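Local atomic coordinates of D-ribulose-5-phosphate 3-epimerase, putative (Plasmodium falciparum, PDB entry 1TQX), a protein that probably catalyses the interconversion of D-ribulose 5-phosphate and D-xylulose 5-phosphate at a zinc-bearing active site in a TIM barrel. Residues A[68-73]-A[88-93]. Sequence-based numbering, arbitrary orientation.
Sequences DVHLMV and QLTFHF. With ZN (zinc ion), chain D.
H70 meets H92 rim to rim, their planes 28° apart and neither ring over the other. NE2 of H70 donates to NE2 of H92 at 2.7 Å; the acceptor lies close to the H70 plane, whereas the donor stands tilted out of the H92 plane. CG of H70 is anti to its backbone N (chi1 -179°), and the turn of the ring about CB-CG (chi2 -178°) brings ND1 to within 2.3 Å of the zinc; one imidazole thus spans the metal and a second-shell histidine. H92 probably steadies that ring and, by accepting its N-H, may make it a stronger ligand; E94 in turn holds ND1 of H92. CG of M72 sits 3.3 Å above the H70 plane, toward the rim. H36, D38 and D179 complete the zinc site.

Further back on the same face, D68 and Q88 run side by side. The amide NE2 of Q88 reaches OD1 of D68 at 2.9 Å, approaching from above the carboxylate plane. A water bridges that oxygen to OG1 of T90, while OD2 of D68 takes bonds from H36, a zinc ligand, and Q177. The opposite face is apolar: CD2 of L89 packs on CB of V69 at 3.9 Å.

Backbone bonds from V69 N to Q88 O, T90 N to V69 O and L71 N to T90 O join the strands in parallel. Beyond them, a second water links L71 O, V73 O and H92 N. In the barrel, strand 34-40 flanks 66-72 and strand 116-121 flanks 88-92, while F91 turns outward onto helix 100-111.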
ATOM      1  N   ASP A  68      -5.002  -1.599   5.580  1.00 19.25           N
ATOM      2  CA  ASP A  68      -3.687  -1.196   5.100  1.00 20.39           C
ATOM      3  C   ASP A  68      -3.689   0.313   4.821  1.00 20.21           C
ATOM      4  O   ASP A  68      -4.210   0.777   3.804  1.00 19.21           O
ATOM      5  CB  ASP A  68      -3.368  -2.022   3.850  1.00 19.68           C
ATOM      6  CG  ASP A  68      -2.082  -1.619   3.182  1.00 20.99           C
ATOM      7  OD1 ASP A  68      -1.089  -1.327   3.884  1.00 19.71           O
ATOM      8  OD2 ASP A  68      -2.066  -1.626   1.931  1.00 22.71           O
ATOM      9  N   VAL A  69      -3.095   1.070   5.739  1.00 20.13           N
ATOM     10  CA  VAL A  69      -3.061   2.529   5.639  1.00 19.85           C
ATOM     11  C   VAL A  69      -1.770   3.088   5.058  1.00 19.33           C
ATOM     12  O   VAL A  69      -0.687   2.893   5.612  1.00 19.40           O
ATOM     13  CB  VAL A  69      -3.301   3.186   7.029  1.00 19.18           C
ATOM     14  CG1 VAL A  69      -3.488   4.688   6.862  1.00 18.03           C
ATOM     15  CG2 VAL A  69      -4.529   2.563   7.700  1.00 16.42           C
ATOM     16  N   HIS A  70      -1.896   3.791   3.935  1.00 18.92           N
ATOM     17  CA  HIS A  70      -0.750   4.399   3.271  1.00 18.51           C
ATOM     18  C   HIS A  70      -0.736   5.873   3.666  1.00 17.82           C
ATOM     19  O   HIS A  70      -1.566   6.654   3.205  1.00 16.46           O
ATOM     20  CB  HIS A  70      -0.885   4.259   1.749  1.00 19.79           C
ATOM     21  CG  HIS A  70       0.260   4.840   0.979  1.00 21.69           C
ATOM     22  ND1 HIS A  70       0.299   4.843  -0.401  1.00 21.70           N
ATOM     23  CD2 HIS A  70       1.398   5.452   1.387  1.00 21.46           C
ATOM     24  CE1 HIS A  70       1.409   5.433  -0.807  1.00 21.21           C
ATOM     25  NE2 HIS A  70       2.093   5.812   0.258  1.00 23.72           N
ATOM     26  N   LEU A  71       0.212   6.243   4.519  1.00 17.50           N
ATOM     27  CA  LEU A  71       0.329   7.612   5.000  1.00 18.36           C
ATOM     28  C   LEU A  71       1.164   8.514   4.096  1.00 18.79           C
ATOM     29  O   LEU A  71       2.380   8.588   4.235  1.00 17.69           O
ATOM     30  CB  LEU A  71       0.927   7.612   6.414  1.00 17.95           C
ATOM     31  CG  LEU A  71       0.114   6.841   7.464  1.00 19.39           C
ATOM     32  CD1 LEU A  71       0.959   6.598   8.714  1.00 17.57           C
ATOM     33  CD2 LEU A  71      -1.147   7.625   7.800  1.00 20.34           C
ATOM     34  N   MET A  72       0.509   9.183   3.153  1.00 17.61           N
ATOM     35  CA  MET A  72       1.204  10.116   2.268  1.00 19.77           C
ATOM     36  C   MET A  72       1.035  11.463   2.957  1.00 18.94           C
ATOM     37  O   MET A  72       0.332  12.348   2.468  1.00 17.23           O
ATOM     38  CB  MET A  72       0.554  10.141   0.882  1.00 20.56           C
ATOM     39  CG  MET A  72       0.861   8.901   0.056  1.00 22.67           C
ATOM     40  SD  MET A  72      -0.040   8.816  -1.510  1.00 26.50           S
ATOM     41  CE  MET A  72      -1.413   7.771  -1.049  1.00 29.46           C
ATOM     42  N   VAL A  73       1.689  11.599   4.106  1.00 18.82           N
ATOM     43  CA  VAL A  73       1.583  12.805   4.914  1.00 19.32           C
ATOM     44  C   VAL A  73       2.903  13.203   5.549  1.00 21.41           C
ATOM     45  O   VAL A  73       3.843  12.410   5.610  1.00 19.83           O
ATOM     46  CB  VAL A  73       0.602  12.589   6.081  1.00 18.80           C
ATOM     47  CG1 VAL A  73      -0.775  12.183   5.559  1.00 18.93           C
ATOM     48  CG2 VAL A  73       1.155  11.503   7.016  1.00 19.87           C
ATOM     49  N   GLN A  88      -1.806  -2.264   9.236  1.00 21.20           N
ATOM     50  CA  GLN A  88      -0.476  -1.867   8.804  1.00 19.49           C
ATOM     51  C   GLN A  88      -0.455  -0.384   8.525  1.00 20.00           C
ATOM     52  O   GLN A  88      -1.400   0.159   7.949  1.00 18.28           O
ATOM     53  CB  GLN A  88      -0.027  -2.604   7.538  1.00 20.61           C
ATOM     54  CG  GLN A  88       1.286  -2.048   6.978  1.00 19.55           C
ATOM     55  CD  GLN A  88       1.885  -2.909   5.877  1.00 21.97           C
ATOM     56  OE1 GLN A  88       2.831  -3.655   6.108  1.00 21.91           O
ATOM     57  NE2 GLN A  88       1.329  -2.810   4.675  1.00 19.74           N
ATOM     58  N   LEU A  89       0.620   0.268   8.952  1.00 18.71           N
ATOM     59  CA  LEU A  89       0.802   1.688   8.711  1.00 19.51           C
ATOM     60  C   LEU A  89       2.051   1.808   7.853  1.00 20.04           C
ATOM     61  O   LEU A  89       3.126   1.329   8.228  1.00 20.79           O
ATOM     62  CB  LEU A  89       0.999   2.458  10.025  1.00 18.35           C
ATOM     63  CG  LEU A  89      -0.136   2.423  11.054  1.00 19.80           C
ATOM     64  CD1 LEU A  89       0.206   3.401  12.197  1.00 17.94           C
ATOM     65  CD2 LEU A  89      -1.468   2.807  10.408  1.00 18.85           C
ATOM     66  N   THR A  90       1.901   2.426   6.688  1.00 21.08           N
ATOM     67  CA  THR A  90       3.015   2.606   5.764  1.00 20.04           C
ATOM     68  C   THR A  90       3.338   4.089   5.641  1.00 19.93           C
ATOM     69  O   THR A  90       2.486   4.884   5.242  1.00 18.79           O
ATOM     70  CB  THR A  90       2.659   2.044   4.362  1.00 20.56           C
ATOM     71  OG1 THR A  90       2.441   0.632   4.460  1.00 19.50           O
ATOM     72  CG2 THR A  90       3.783   2.314   3.359  1.00 19.04           C
ATOM     73  N   PHE A  91       4.562   4.470   6.000  1.00 19.81           N
ATOM     74  CA  PHE A  91       4.952   5.872   5.901  1.00 20.27           C
ATOM     75  C   PHE A  91       5.981   6.037   4.792  1.00 20.56           C
ATOM     76  O   PHE A  91       6.551   5.051   4.316  1.00 19.46           O
ATOM     77  CB  PHE A  91       5.509   6.379   7.246  1.00 20.69           C
ATOM     78  CG  PHE A  91       6.784   5.711   7.681  1.00 20.66           C
ATOM     79  CD1 PHE A  91       8.022   6.208   7.276  1.00 22.61           C
ATOM     80  CD2 PHE A  91       6.750   4.599   8.519  1.00 20.50           C
ATOM     81  CE1 PHE A  91       9.211   5.606   7.703  1.00 21.66           C
ATOM     82  CE2 PHE A  91       7.936   3.992   8.950  1.00 21.46           C
ATOM     83  CZ  PHE A  91       9.165   4.499   8.539  1.00 21.57           C
ATOM     84  N   HIS A  92       6.207   7.278   4.368  1.00 19.81           N
ATOM     85  CA  HIS A  92       7.165   7.543   3.304  1.00 19.27           C
ATOM     86  C   HIS A  92       8.579   7.824   3.777  1.00 20.85           C
ATOM     87  O   HIS A  92       8.799   8.590   4.709  1.00 21.15           O
ATOM     88  CB  HIS A  92       6.672   8.699   2.426  1.00 19.87           C
ATOM     89  CG  HIS A  92       5.811   8.254   1.284  1.00 20.30           C
ATOM     90  ND1 HIS A  92       6.335   7.872   0.066  1.00 19.86           N
ATOM     91  CD2 HIS A  92       4.479   8.028   1.209  1.00 19.80           C
ATOM     92  CE1 HIS A  92       5.363   7.423  -0.707  1.00 20.69           C
ATOM     93  NE2 HIS A  92       4.226   7.505  -0.036  1.00 20.78           N
ATOM     94  N   PHE A  93       9.534   7.178   3.113  1.00 20.89           N
ATOM     95  CA  PHE A  93      10.954   7.341   3.398  1.00 21.37           C
ATOM     96  C   PHE A  93      11.256   8.835   3.276  1.00 22.55           C
ATOM     97  O   PHE A  93      12.004   9.398   4.077  1.00 23.14           O
ATOM     98  CB  PHE A  93      11.754   6.524   2.365  1.00 21.36           C
ATOM     99  CG  PHE A  93      13.257   6.558   2.545  1.00 22.51           C
ATOM    100  CD1 PHE A  93      13.853   6.150   3.734  1.00 22.89           C
ATOM    101  CD2 PHE A  93      14.079   6.920   1.478  1.00 22.99           C
ATOM    102  CE1 PHE A  93      15.248   6.097   3.855  1.00 23.92           C
ATOM    103  CE2 PHE A  93      15.472   6.869   1.592  1.00 23.67           C
ATOM    104  CZ  PHE A  93      16.052   6.455   2.782  1.00 24.54           C
TER
HETATM  105 ZN    ZN D 900      -1.457   3.950  -1.585  1.00 23.78          ZN
HETATM  106  O   HOH W   1       0.847   0.021   2.395  1.00 19.20           O
HETATM  107  O   HOH W   2       4.599   9.483   5.544  1.00 20.42           O